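Local coordinates for hypothetical protein TT1426 (Thermus thermophilus, PDB 1WD5) that is of unknown function but probably acts as a phosphoribosyltransferase of the type I family, transferring a glycosyl group, at residues 1-6 against 186-192; 12-17 against 172-176; 25-31 against 47-53; 115-120 against 145-149. One frame throughout, in Å; residues are numbered along the deposited sequence.

Interaction 1 (1-6 against 186-192); sequences MRFRDR and AYYLDFG
Arg6, Arg2 and Tyr188 bury the most surface where two irregular segments run side by side in the same direction. Arg2 faces Tyr187, Phe3 faces Tyr188 and Arg4 faces Leu189, with CA atoms 4.7-4.9 Å apart. A single bridge at Phe3 holds them: Phe3 N donates to Tyr187 O (2.8 Å) and Leu189 N to Phe3 O (2.8 Å), followed by Asp190 N to Arg4 O (2.9 Å). Arg2 (chi1 t, chi2 p) brings NH1 to 2.5 Å from Ala186 O, one guanidinium face over Leu189 N. Arg6 (m, t, t) lays its guanidinium flat on the Phe191 ring, centres 4.5 Å apart, while NH1 donates to Gly192 O (2.9 Å). Tyr188 (chi1 m) sends CD2 to 3.9 Å from Phe3 CB and CE2 to 3.8 Å from Arg6 CA. Arg6 also pairs with Asp128, whose carbonyl binds the Tyr188 hydroxyl. Asp128 belongs to the acidic pair that matches, by sequence, the PRPP-binding motif of type I phosphoribosyltransferases.

Interaction 2 (12-17 against 172-176); sequences LLAEAL and VVALS
The last turns of helix 6-17 lie across the end of strand 171-174 in apolar packing, with no hydrogen bond between them. The axes of the short segments approach to 9.2 Å, and their N-to-C directions lie 137° apart; Leu13 sits over Leu175 (CA-CA 6.9 Å) and Leu17 over Val173 (7.4 Å). The backbone of 172-174 is extended, then Leu175 (phi/psi -72/-34) turns a corner, so that Val173 and Leu175 both direct CA-to-CB at the helix. Leu175 (m, t) brings CD1 to 3.7 Å from Leu12 CB and CD2 to 3.7 Å from Ala16 CB, while its CG lies 3.8 Å from Leu13 CD1. In the alpha/beta core of the phosphoribosyltransferase fold this helix covers one face of the central sheet at one of its edge strands, and Leu13 and Leu17 reach on to Ala154, Val126 and Val124 of the inner strands. Leu13 (t, p) and Leu17 (m, t) leave the helix sideways, but their ends approach the strand. Val173 (t) sets CG1 4.0 Å from Ala16 CB and CG2 3.8 Å from Leu17 CD2. Leu12 (m, t) also touches Phe3.

Interaction 3 (25-31 against 47-53); sequences PVVLGLP and GELDVVL
Val52 (chi1 p) overlaps two leucines, CB 4.1 Å from Leu28 CB and CG1 3.5 Å from Leu30 CD1. It follows the regular part, 48-51, of strand 48-59, which runs parallel to strand 26-29 in a beta-alpha-beta unit closed through helix 33-45 in the central sheet of the phosphoribosyltransferase fold. The axes of the short strand segments approach to 4.7 Å and their directions differ by 31°. Val26 pairs with Glu48, Val27 with Leu49, Leu28 with Asp50 and Gly29 with Val51. The ladder runs Glu48 N to Pro25 O (3.0 Å), Val27 N to Glu48 O (2.8 Å), Asp50 N to Val27 O (3.1 Å), Gly29 N to Asp50 O (3.1 Å) and Val52 N to Gly29 O (3.3 Å). Val27 and Leu49 share the face covered by Ala38 and Ala42 of the helix. Val26, Leu28, Glu48 and Asp50 occupy the other, where Glu48 pairs with Arg113 and Arg121, and Asp50 with Arg110. At the strand entry Gly47 lacks a CB, which would fall 2.5 Å from Pro25 O.

Interaction 4 (115-120 against 145-149); sequences KAARKG and QEGPR
One carboxylate, that of Glu146, is held by two cations, one to each oxygen: Lys115 NZ meets OE2 at a very short 2.5 Å, and Arg118 NH1 meets OE1 at 2.8 Å with a nearly straight bond (169°). Glu146 (chi1 m, chi2 t) reaches toward segment 115-120; Lys115 is fully extended, all t, and Arg118 takes m then t, t, so that OE1 lies at the edge of its guanidinium. A water accepts weakly from Arg118 NH1 (3.0 Å) and donates to Glu146 OE2 (3.1 Å), joining the salt-bridge network. The two loops lead into strands 122-126 and 150-155, parallel neighbours in the central sheet of this alpha/beta fold, and they approach each other ahead of the pairing of those strands, with Gly120 and Arg149 CA atoms 4.3 Å apart. Gly120 N donates to Gly147 O (2.7 Å, 174°); both glycines have positive phi, 64°. Backbone C-H contacts line the rest, with Lys119 CA 3.4 Å from Gly147 O and Pro148 CA 3.6 Å from Arg118 O. Arg149 packs its CB 3.6 Å from Gly120 C, while its guanidinium turns off to Asp122 and Glu23.

Along the chain, interaction 1 closes the longest loop, and the other three are nested within it. Interactions 1 and 2 touch: Phe3 CE2 lies 3.9 Å from Leu12 CD1 and 4.0 Å from Leu175 CD1. Bound MES, probably from the crystallisation liquor, lies about 3 Å from the Leu12 side chain. Interaction 1, through Arg6 and Tyr188, and interaction 3, through Leu30, reach the Asp127-Asp128 pair, which probably corresponds to the PRPP-binding motif of the family. Interactions 3 and 4, centres about 11 Å apart, also meet, Asp50 OD2 lying 3.1 Å from Ala116 N in a probable hydrogen bond. Interactions 1 and 4, with centres about 31 Å apart, occupy opposite sides of the chain's centre.

Interaction 1 (1-6 against 186-192)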
loop_
_atom_site.group_PDB
_atom_site.type_symbol
_atom_site.label_atom_id
_atom_site.label_comp_id
_atom_site.label_asym_id
_atom_site.label_seq_id
_atom_site.Cartn_x
_atom_site.Cartn_y
_atom_site.Cartn_z
HETATM N N MSE A 1 2.317 10.105 18.548
HETATM C CA MSE A 1 2.513 8.812 19.269
HETATM C C MSE A 1 3.992 8.425 19.207
HETATM O O MSE A 1 4.843 9.265 18.907
HETATM C CB MSE A 1 1.643 7.726 18.625
HETATM C CG MSE A 1 1.423 6.493 19.488
HETATM SE SE MSE A 1 -0.000 5.515 18.945
HETATM C CE MSE A 1 -1.319 6.215 19.954
ATOM N N ARG A 2 4.304 7.166 19.499
ATOM C CA ARG A 2 5.692 6.703 19.461
ATOM C C ARG A 2 5.753 5.187 19.619
ATOM O O ARG A 2 5.649 4.665 20.727
ATOM C CB ARG A 2 6.498 7.374 20.575
ATOM C CG ARG A 2 7.980 7.029 20.577
ATOM C CD ARG A 2 8.737 7.750 19.471
ATOM N NE ARG A 2 10.174 7.505 19.566
ATOM C CZ ARG A 2 11.084 8.082 18.791
ATOM N NH1 ARG A 2 10.708 8.940 17.859
ATOM N NH2 ARG A 2 12.371 7.798 18.946
ATOM N N PHE A 3 5.929 4.488 18.504
ATOM C CA PHE A 3 5.988 3.031 18.518
ATOM C C PHE A 3 7.404 2.510 18.743
ATOM O O PHE A 3 8.373 3.134 18.317
ATOM C CB PHE A 3 5.449 2.478 17.193
ATOM C CG PHE A 3 4.150 3.101 16.758
ATOM C CD1 PHE A 3 4.132 4.110 15.807
ATOM C CD2 PHE A 3 2.943 2.686 17.314
ATOM C CE1 PHE A 3 2.928 4.704 15.412
ATOM C CE2 PHE A 3 1.738 3.270 16.930
ATOM C CZ PHE A 3 1.729 4.281 15.978
ATOM N N ARG A 4 7.517 1.360 19.404
ATOM C CA ARG A 4 8.821 0.750 19.656
ATOM C C ARG A 4 9.433 0.341 18.323
ATOM O O ARG A 4 10.609 0.587 18.068
ATOM C CB ARG A 4 8.694 -0.497 20.541
ATOM C CG ARG A 4 8.105 -0.262 21.934
ATOM C CD ARG A 4 8.342 -1.482 22.828
ATOM N NE ARG A 4 7.730 -2.698 22.295
ATOM C CZ ARG A 4 6.459 -3.046 22.486
ATOM N NH1 ARG A 4 5.656 -2.278 23.208
ATOM N NH2 ARG A 4 5.981 -4.153 21.938
ATOM N N ASP A 5 8.616 -0.295 17.485
ATOM C CA ASP A 5 9.031 -0.757 16.163
ATOM C C ASP A 5 7.805 -1.060 15.298
ATOM O O ASP A 5 6.665 -0.843 15.718
ATOM C CB ASP A 5 9.917 -2.010 16.276
ATOM C CG ASP A 5 9.338 -3.064 17.211
ATOM O OD1 ASP A 5 8.118 -3.329 17.146
ATOM O OD2 ASP A 5 10.110 -3.642 18.004
ATOM N N ARG A 6 8.037 -1.562 14.090
ATOM C CA ARG A 6 6.942 -1.865 13.178
ATOM C C ARG A 6 6.015 -2.995 13.643
ATOM O O ARG A 6 4.826 -2.984 13.330
ATOM C CB ARG A 6 7.492 -2.167 11.781
ATOM C CG ARG A 6 8.175 -0.969 11.105
ATOM C CD ARG A 6 8.599 -1.324 9.686
ATOM N NE ARG A 6 9.341 -0.256 9.010
ATOM C CZ ARG A 6 10.630 0.004 9.209
ATOM N NH1 ARG A 6 11.334 -0.720 10.070
ATOM N NH2 ARG A 6 11.226 0.966 8.522
ATOM N N ALA A 186 10.015 9.466 12.413
ATOM C CA ALA A 186 10.065 10.165 13.688
ATOM C C ALA A 186 9.164 9.512 14.739
ATOM O O ALA A 186 9.334 9.751 15.931
ATOM C CB ALA A 186 9.672 11.631 13.499
ATOM N N TYR A 187 8.224 8.676 14.309
ATOM C CA TYR A 187 7.318 8.049 15.262
ATOM C C TYR A 187 7.662 6.616 15.643
ATOM O O TYR A 187 6.848 5.917 16.252
ATOM C CB TYR A 187 5.885 8.135 14.739
ATOM C CG TYR A 187 5.486 9.557 14.416
ATOM C CD1 TYR A 187 5.667 10.076 13.136
ATOM C CD2 TYR A 187 5.007 10.410 15.411
ATOM C CE1 TYR A 187 5.386 11.413 12.851
ATOM C CE2 TYR A 187 4.723 11.751 15.139
ATOM C CZ TYR A 187 4.919 12.241 13.855
ATOM O OH TYR A 187 4.660 13.562 13.578
ATOM N N TYR A 188 8.873 6.188 15.300
ATOM C CA TYR A 188 9.339 4.844 15.614
ATOM C C TYR A 188 10.693 4.887 16.338
ATOM O O TYR A 188 11.629 5.555 15.884
ATOM C CB TYR A 188 9.490 4.010 14.339
ATOM C CG TYR A 188 8.192 3.571 13.685
ATOM C CD1 TYR A 188 7.539 4.382 12.755
ATOM C CD2 TYR A 188 7.630 2.326 13.983
ATOM C CE1 TYR A 188 6.358 3.957 12.135
ATOM C CE2 TYR A 188 6.457 1.899 13.376
ATOM C CZ TYR A 188 5.825 2.714 12.455
ATOM O OH TYR A 188 4.659 2.286 11.854
ATOM N N LEU A 189 10.801 4.182 17.460
ATOM C CA LEU A 189 12.068 4.160 18.183
ATOM C C LEU A 189 13.064 3.397 17.317
ATOM O O LEU A 189 14.216 3.802 17.161
ATOM C CB LEU A 189 11.911 3.465 19.535
ATOM C CG LEU A 189 13.196 3.328 20.359
ATOM C CD1 LEU A 189 13.750 4.713 20.698
ATOM C CD2 LEU A 189 12.905 2.541 21.632
ATOM N N ASP A 190 12.600 2.291 16.750
ATOM C CA ASP A 190 13.418 1.462 15.876
ATOM C C ASP A 190 12.836 1.542 14.470
ATOM O O ASP A 190 11.803 0.931 14.182
ATOM C CB ASP A 190 13.410 0.011 16.368
ATOM C CG ASP A 190 14.046 -0.964 15.373
ATOM O OD1 ASP A 190 14.546 -0.525 14.312
ATOM O OD2 ASP A 190 14.040 -2.181 15.660
ATOM N N PHE A 191 13.496 2.307 13.604
ATOM C CA PHE A 191 13.045 2.467 12.229
ATOM C C PHE A 191 14.108 1.897 11.299
ATOM O O PHE A 191 14.443 2.491 10.277
ATOM C CB PHE A 191 12.814 3.953 11.925
ATOM C CG PHE A 191 11.949 4.203 10.716
ATOM C CD1 PHE A 191 10.659 3.684 10.648
ATOM C CD2 PHE A 191 12.419 4.969 9.655
ATOM C CE1 PHE A 191 9.844 3.925 9.538
ATOM C CE2 PHE A 191 11.614 5.220 8.536
ATOM C CZ PHE A 191 10.324 4.696 8.477
ATOM N N GLY A 192 14.635 0.733 11.664
ATOM C CA GLY A 192 15.665 0.100 10.862
ATOM C C GLY A 192 15.249 -0.262 9.444
ATOM O O GLY A 192 14.066 -0.407 9.136
HETATM O O HOH W 1 13.211 8.469 15.503
HETATM O O HOH W 2 12.903 -3.160 18.120
HETATM O O HOH W 3 10.756 -1.517 13.119
#

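Interaction 2 (12-17 against 172-176)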
loop_
_atom_site.group_PDB
_atom_site.type_symbol
_atom_site.label_atom_id
_atom_site.label_comp_id
_atom_site.label_asym_id
_atom_site.label_seq_id
_atom_site.Cartn_x
_atom_site.Cartn_y
_atom_site.Cartn_z
ATOM N N LEU A 12 -1.023 -2.920 17.416
ATOM C CA LEU A 12 -2.020 -1.903 17.749
ATOM C C LEU A 12 -2.974 -1.665 16.588
ATOM O O LEU A 12 -4.159 -1.386 16.790
ATOM C CB LEU A 12 -1.338 -0.579 18.115
ATOM C CG LEU A 12 -0.552 -0.553 19.422
ATOM C CD1 LEU A 12 0.193 0.771 19.546
ATOM C CD2 LEU A 12 -1.514 -0.745 20.597
ATOM N N LEU A 13 -2.459 -1.773 15.370
ATOM C CA LEU A 13 -3.286 -1.554 14.189
ATOM C C LEU A 13 -4.298 -2.684 14.046
ATOM O O LEU A 13 -5.467 -2.450 13.720
ATOM C CB LEU A 13 -2.410 -1.473 12.936
ATOM C CG LEU A 13 -3.078 -0.889 11.694
ATOM C CD1 LEU A 13 -3.605 0.510 12.005
ATOM C CD2 LEU A 13 -2.072 -0.835 10.545
ATOM N N ALA A 14 -3.847 -3.913 14.286
ATOM C CA ALA A 14 -4.727 -5.075 14.193
ATOM C C ALA A 14 -5.862 -4.948 15.208
ATOM O O ALA A 14 -6.997 -5.339 14.937
ATOM C CB ALA A 14 -3.940 -6.351 14.455
ATOM N N GLU A 15 -5.547 -4.400 16.376
ATOM C CA GLU A 15 -6.540 -4.209 17.430
ATOM C C GLU A 15 -7.575 -3.152 17.024
ATOM O O GLU A 15 -8.763 -3.288 17.312
ATOM C CB GLU A 15 -5.836 -3.816 18.737
ATOM C CG GLU A 15 -5.221 -5.008 19.478
ATOM C CD GLU A 15 -4.101 -4.619 20.431
ATOM O OE1 GLU A 15 -4.051 -3.451 20.874
ATOM O OE2 GLU A 15 -3.267 -5.495 20.750
ATOM N N ALA A 16 -7.126 -2.103 16.345
ATOM C CA ALA A 16 -8.040 -1.053 15.899
ATOM C C ALA A 16 -8.942 -1.576 14.777
ATOM O O ALA A 16 -10.053 -1.082 14.580
ATOM C CB ALA A 16 -7.248 0.161 15.407
ATOM N N LEU A 17 -8.462 -2.587 14.054
ATOM C CA LEU A 17 -9.216 -3.162 12.939
ATOM C C LEU A 17 -10.193 -4.268 13.330
ATOM O O LEU A 17 -11.180 -4.504 12.630
ATOM C CB LEU A 17 -8.252 -3.720 11.887
ATOM C CG LEU A 17 -7.354 -2.743 11.126
ATOM C CD1 LEU A 17 -6.290 -3.528 10.365
ATOM C CD2 LEU A 17 -8.188 -1.909 10.159
ATOM N N VAL A 172 -10.677 4.778 6.207
ATOM C CA VAL A 172 -9.314 4.882 6.695
ATOM C C VAL A 172 -9.237 4.657 8.193
ATOM O O VAL A 172 -10.040 5.200 8.956
ATOM C CB VAL A 172 -8.711 6.269 6.393
ATOM C CG1 VAL A 172 -7.378 6.422 7.112
ATOM C CG2 VAL A 172 -8.523 6.441 4.889
ATOM N N VAL A 173 -8.268 3.847 8.602
ATOM C CA VAL A 173 -8.032 3.563 10.006
ATOM C C VAL A 173 -6.606 4.016 10.298
ATOM O O VAL A 173 -5.644 3.391 9.851
ATOM C CB VAL A 173 -8.166 2.057 10.314
ATOM C CG1 VAL A 173 -7.797 1.787 11.765
ATOM C CG2 VAL A 173 -9.594 1.601 10.049
ATOM N N ALA A 174 -6.478 5.119 11.028
ATOM C CA ALA A 174 -5.169 5.664 11.377
ATOM C C ALA A 174 -5.086 5.775 12.890
ATOM O O ALA A 174 -5.976 6.345 13.520
ATOM C CB ALA A 174 -4.984 7.033 10.735
ATOM N N LEU A 175 -4.020 5.231 13.471
ATOM C CA LEU A 175 -3.842 5.259 14.919
ATOM C C LEU A 175 -3.501 6.652 15.422
ATOM O O LEU A 175 -3.892 7.041 16.523
ATOM C CB LEU A 175 -2.735 4.288 15.336
ATOM C CG LEU A 175 -2.934 2.817 14.974
ATOM C CD1 LEU A 175 -1.769 1.997 15.530
ATOM C CD2 LEU A 175 -4.257 2.326 15.538
ATOM N N SER A 176 -2.769 7.401 14.609
ATOM C CA SER A 176 -2.355 8.744 14.976
ATOM C C SER A 176 -2.259 9.648 13.755
ATOM O O SER A 176 -1.744 9.247 12.709
ATOM C CB SER A 176 -1.001 8.688 15.687
ATOM O OG SER A 176 -0.413 9.974 15.761
#

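Interaction 3 (25-31 against 47-53)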
loop_
_atom_site.group_PDB
_atom_site.type_symbol
_atom_site.label_atom_id
_atom_site.label_comp_id
_atom_site.label_asym_id
_atom_site.label_seq_id
_atom_site.Cartn_x
_atom_site.Cartn_y
_atom_site.Cartn_z
ATOM N N PRO A 25 -9.503 -11.427 6.000
ATOM C CA PRO A 25 -9.014 -10.409 5.072
ATOM C C PRO A 25 -7.668 -10.692 4.428
ATOM O O PRO A 25 -6.837 -11.407 4.981
ATOM C CB PRO A 25 -8.970 -9.160 5.941
ATOM C CG PRO A 25 -8.538 -9.719 7.263
ATOM C CD PRO A 25 -9.400 -10.960 7.395
ATOM N N VAL A 26 -7.477 -10.142 3.234
ATOM C CA VAL A 26 -6.213 -10.257 2.532
ATOM C C VAL A 26 -5.555 -8.941 2.933
ATOM O O VAL A 26 -6.064 -7.866 2.607
ATOM C CB VAL A 26 -6.399 -10.276 0.996
ATOM C CG1 VAL A 26 -5.047 -10.304 0.306
ATOM C CG2 VAL A 26 -7.215 -11.486 0.591
ATOM N N VAL A 27 -4.455 -9.025 3.671
ATOM C CA VAL A 27 -3.744 -7.835 4.129
ATOM C C VAL A 27 -2.580 -7.551 3.186
ATOM O O VAL A 27 -1.616 -8.316 3.127
ATOM C CB VAL A 27 -3.213 -8.037 5.562
ATOM C CG1 VAL A 27 -2.614 -6.741 6.094
ATOM C CG2 VAL A 27 -4.344 -8.504 6.466
ATOM N N LEU A 28 -2.683 -6.449 2.449
ATOM C CA LEU A 28 -1.654 -6.058 1.490
ATOM C C LEU A 28 -0.736 -4.987 2.049
ATOM O O LEU A 28 -1.187 -3.908 2.435
ATOM C CB LEU A 28 -2.307 -5.539 0.206
ATOM C CG LEU A 28 -3.271 -6.495 -0.501
ATOM C CD1 LEU A 28 -3.779 -5.847 -1.782
ATOM C CD2 LEU A 28 -2.562 -7.811 -0.815
ATOM N N GLY A 29 0.559 -5.283 2.087
ATOM C CA GLY A 29 1.510 -4.317 2.598
ATOM C C GLY A 29 2.316 -3.663 1.493
ATOM O O GLY A 29 2.731 -4.327 0.541
ATOM N N LEU A 30 2.522 -2.354 1.598
ATOM C CA LEU A 30 3.319 -1.645 0.604
ATOM C C LEU A 30 4.786 -1.891 0.942
ATOM O O LEU A 30 5.173 -1.826 2.100
ATOM C CB LEU A 30 3.028 -0.141 0.644
ATOM C CG LEU A 30 1.772 0.373 -0.071
ATOM C CD1 LEU A 30 0.522 -0.240 0.536
ATOM C CD2 LEU A 30 1.722 1.891 0.040
ATOM N N PRO A 31 5.620 -2.185 -0.069
ATOM C CA PRO A 31 7.052 -2.442 0.141
ATOM C C PRO A 31 7.738 -1.180 0.663
ATOM O O PRO A 31 7.374 -0.080 0.248
ATOM C CB PRO A 31 7.552 -2.806 -1.259
ATOM C CG PRO A 31 6.313 -3.266 -1.984
ATOM C CD PRO A 31 5.267 -2.305 -1.492
ATOM N N GLY A 47 -5.714 -13.407 8.999
ATOM C CA GLY A 47 -5.857 -13.167 7.576
ATOM C C GLY A 47 -4.697 -13.724 6.770
ATOM O O GLY A 47 -3.912 -14.538 7.264
ATOM N N GLU A 48 -4.590 -13.268 5.527
ATOM C CA GLU A 48 -3.542 -13.713 4.615
ATOM C C GLU A 48 -2.672 -12.536 4.164
ATOM O O GLU A 48 -3.182 -11.516 3.706
ATOM C CB GLU A 48 -4.188 -14.395 3.407
ATOM C CG GLU A 48 -3.243 -14.695 2.260
ATOM C CD GLU A 48 -3.873 -15.594 1.211
ATOM O OE1 GLU A 48 -5.070 -15.405 0.908
ATOM O OE2 GLU A 48 -3.171 -16.482 0.684
ATOM N N LEU A 49 -1.358 -12.686 4.287
ATOM C CA LEU A 49 -0.429 -11.620 3.918
ATOM C C LEU A 49 0.101 -11.704 2.492
ATOM O O LEU A 49 0.416 -12.781 1.987
ATOM C CB LEU A 49 0.746 -11.604 4.903
ATOM C CG LEU A 49 1.895 -10.595 4.751
ATOM C CD1 LEU A 49 2.821 -11.010 3.628
ATOM C CD2 LEU A 49 1.333 -9.201 4.514
ATOM N N ASP A 50 0.179 -10.549 1.844
ATOM C CA ASP A 50 0.722 -10.457 0.495
ATOM C C ASP A 50 1.211 -9.032 0.313
ATOM O O ASP A 50 1.009 -8.173 1.176
ATOM C CB ASP A 50 -0.328 -10.803 -0.574
ATOM C CG ASP A 50 0.291 -11.011 -1.954
ATOM O OD1 ASP A 50 1.535 -11.049 -2.059
ATOM O OD2 ASP A 50 -0.463 -11.147 -2.938
ATOM N N VAL A 51 1.872 -8.784 -0.805
ATOM C CA VAL A 51 2.395 -7.463 -1.077
ATOM C C VAL A 51 1.619 -6.852 -2.237
ATOM O O VAL A 51 1.123 -7.569 -3.107
ATOM C CB VAL A 51 3.885 -7.549 -1.453
ATOM C CG1 VAL A 51 4.050 -8.427 -2.693
ATOM C CG2 VAL A 51 4.445 -6.170 -1.703
ATOM N N VAL A 52 1.492 -5.530 -2.232
ATOM C CA VAL A 52 0.814 -4.847 -3.320
ATOM C C VAL A 52 1.945 -4.213 -4.108
ATOM O O VAL A 52 2.777 -3.496 -3.549
ATOM C CB VAL A 52 -0.193 -3.775 -2.815
ATOM C CG1 VAL A 52 0.491 -2.774 -1.907
ATOM C CG2 VAL A 52 -0.836 -3.080 -4.005
ATOM N N LEU A 53 1.984 -4.511 -5.402
ATOM C CA LEU A 53 3.036 -4.025 -6.283
ATOM C C LEU A 53 2.466 -3.103 -7.353
ATOM O O LEU A 53 1.850 -3.558 -8.321
ATOM C CB LEU A 53 3.734 -5.229 -6.918
ATOM C CG LEU A 53 4.435 -6.129 -5.889
ATOM C CD1 LEU A 53 4.675 -7.529 -6.449
ATOM C CD2 LEU A 53 5.751 -5.475 -5.487
#

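Interaction 4 (115-120 against 145-149)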
loop_
_atom_site.group_PDB
_atom_site.type_symbol
_atom_site.label_atom_id
_atom_site.label_comp_id
_atom_site.label_asym_id
_atom_site.label_seq_id
_atom_site.Cartn_x
_atom_site.Cartn_y
_atom_site.Cartn_z
ATOM N N LYS A 115 0.727 -14.228 -6.250
ATOM C CA LYS A 115 -0.295 -13.237 -5.941
ATOM C C LYS A 115 -1.561 -13.890 -5.403
ATOM O O LYS A 115 -2.144 -14.763 -6.049
ATOM C CB LYS A 115 -0.635 -12.418 -7.186
ATOM C CG LYS A 115 -1.706 -11.371 -6.937
ATOM C CD LYS A 115 -1.982 -10.532 -8.171
ATOM C CE LYS A 115 -3.013 -9.460 -7.849
ATOM N NZ LYS A 115 -3.298 -8.589 -9.013
ATOM N N ALA A 116 -1.984 -13.467 -4.215
ATOM C CA ALA A 116 -3.188 -14.011 -3.600
ATOM C C ALA A 116 -4.411 -13.367 -4.242
ATOM O O ALA A 116 -4.366 -12.206 -4.647
ATOM C CB ALA A 116 -3.182 -13.738 -2.098
ATOM N N ALA A 117 -5.499 -14.127 -4.335
ATOM C CA ALA A 117 -6.734 -13.626 -4.927
ATOM C C ALA A 117 -7.280 -12.473 -4.091
ATOM O O ALA A 117 -7.115 -12.449 -2.870
ATOM C CB ALA A 117 -7.769 -14.753 -5.014
ATOM N N ARG A 118 -7.926 -11.517 -4.751
ATOM C CA ARG A 118 -8.492 -10.360 -4.064
ATOM C C ARG A 118 -9.975 -10.173 -4.370
ATOM O O ARG A 118 -10.716 -9.589 -3.578
ATOM C CB ARG A 118 -7.713 -9.103 -4.458
ATOM C CG ARG A 118 -6.241 -9.186 -4.079
ATOM C CD ARG A 118 -5.381 -8.186 -4.829
ATOM N NE ARG A 118 -3.974 -8.341 -4.466
ATOM C CZ ARG A 118 -2.976 -7.646 -4.994
ATOM N NH1 ARG A 118 -3.218 -6.733 -5.926
ATOM N NH2 ARG A 118 -1.732 -7.862 -4.585
ATOM N N LYS A 119 -10.398 -10.680 -5.523
ATOM C CA LYS A 119 -11.784 -10.568 -5.955
ATOM C C LYS A 119 -12.787 -11.063 -4.920
ATOM O O LYS A 119 -12.690 -12.189 -4.431
ATOM C CB LYS A 119 -11.989 -11.340 -7.264
ATOM C CG LYS A 119 -13.400 -11.243 -7.822
ATOM C CD LYS A 119 -13.536 -12.018 -9.125
ATOM C CE LYS A 119 -14.930 -11.862 -9.718
ATOM N NZ LYS A 119 -15.056 -12.570 -11.024
ATOM N N GLY A 120 -13.755 -10.208 -4.597
ATOM C CA GLY A 120 -14.783 -10.571 -3.635
ATOM C C GLY A 120 -14.315 -10.840 -2.213
ATOM O O GLY A 120 -15.014 -11.497 -1.443
ATOM N N GLN A 145 -9.829 -1.833 -9.051
ATOM C CA GLN A 145 -10.163 -2.449 -10.328
ATOM C C GLN A 145 -10.145 -3.971 -10.239
ATOM O O GLN A 145 -10.467 -4.654 -11.209
ATOM C CB GLN A 145 -9.175 -2.002 -11.411
ATOM C CG GLN A 145 -9.230 -0.521 -11.738
ATOM C CD GLN A 145 -10.582 -0.089 -12.280
ATOM O OE1 GLN A 145 -11.592 -0.138 -11.577
ATOM N NE2 GLN A 145 -10.606 0.335 -13.538
ATOM N N GLU A 146 -9.777 -4.506 -9.078
ATOM C CA GLU A 146 -9.700 -5.954 -8.918
ATOM C C GLU A 146 -10.934 -6.601 -8.303
ATOM O O GLU A 146 -10.924 -7.786 -7.972
ATOM C CB GLU A 146 -8.439 -6.315 -8.121
ATOM C CG GLU A 146 -7.174 -5.777 -8.787
ATOM C CD GLU A 146 -5.891 -6.175 -8.084
ATOM O OE1 GLU A 146 -5.779 -5.950 -6.860
ATOM O OE2 GLU A 146 -4.987 -6.702 -8.763
ATOM N N GLY A 147 -12.001 -5.822 -8.162
ATOM C CA GLY A 147 -13.240 -6.346 -7.615
ATOM C C GLY A 147 -13.255 -6.829 -6.174
ATOM O O GLY A 147 -13.873 -7.852 -5.884
ATOM N N PRO A 148 -12.588 -6.134 -5.241
ATOM C CA PRO A 148 -12.616 -6.603 -3.855
ATOM C C PRO A 148 -13.981 -6.304 -3.239
ATOM O O PRO A 148 -14.674 -5.382 -3.673
ATOM C CB PRO A 148 -11.499 -5.799 -3.204
ATOM C CG PRO A 148 -11.577 -4.508 -3.930
ATOM C CD PRO A 148 -11.727 -4.948 -5.371
ATOM N N ARG A 149 -14.366 -7.088 -2.238
ATOM C CA ARG A 149 -15.650 -6.896 -1.569
ATOM C C ARG A 149 -15.630 -5.612 -0.753
ATOM O O ARG A 149 -16.618 -4.877 -0.697
ATOM C CB ARG A 149 -15.950 -8.077 -0.638
ATOM C CG ARG A 149 -17.321 -8.001 0.009
ATOM C CD ARG A 149 -17.661 -9.256 0.801
ATOM N NE ARG A 149 -16.921 -9.360 2.057
ATOM C CZ ARG A 149 -17.134 -10.309 2.964
ATOM N NH1 ARG A 149 -18.063 -11.235 2.751
ATOM N NH2 ARG A 149 -16.434 -10.331 4.089
HETATM O O HOH W 4 -2.073 -5.695 -8.482
#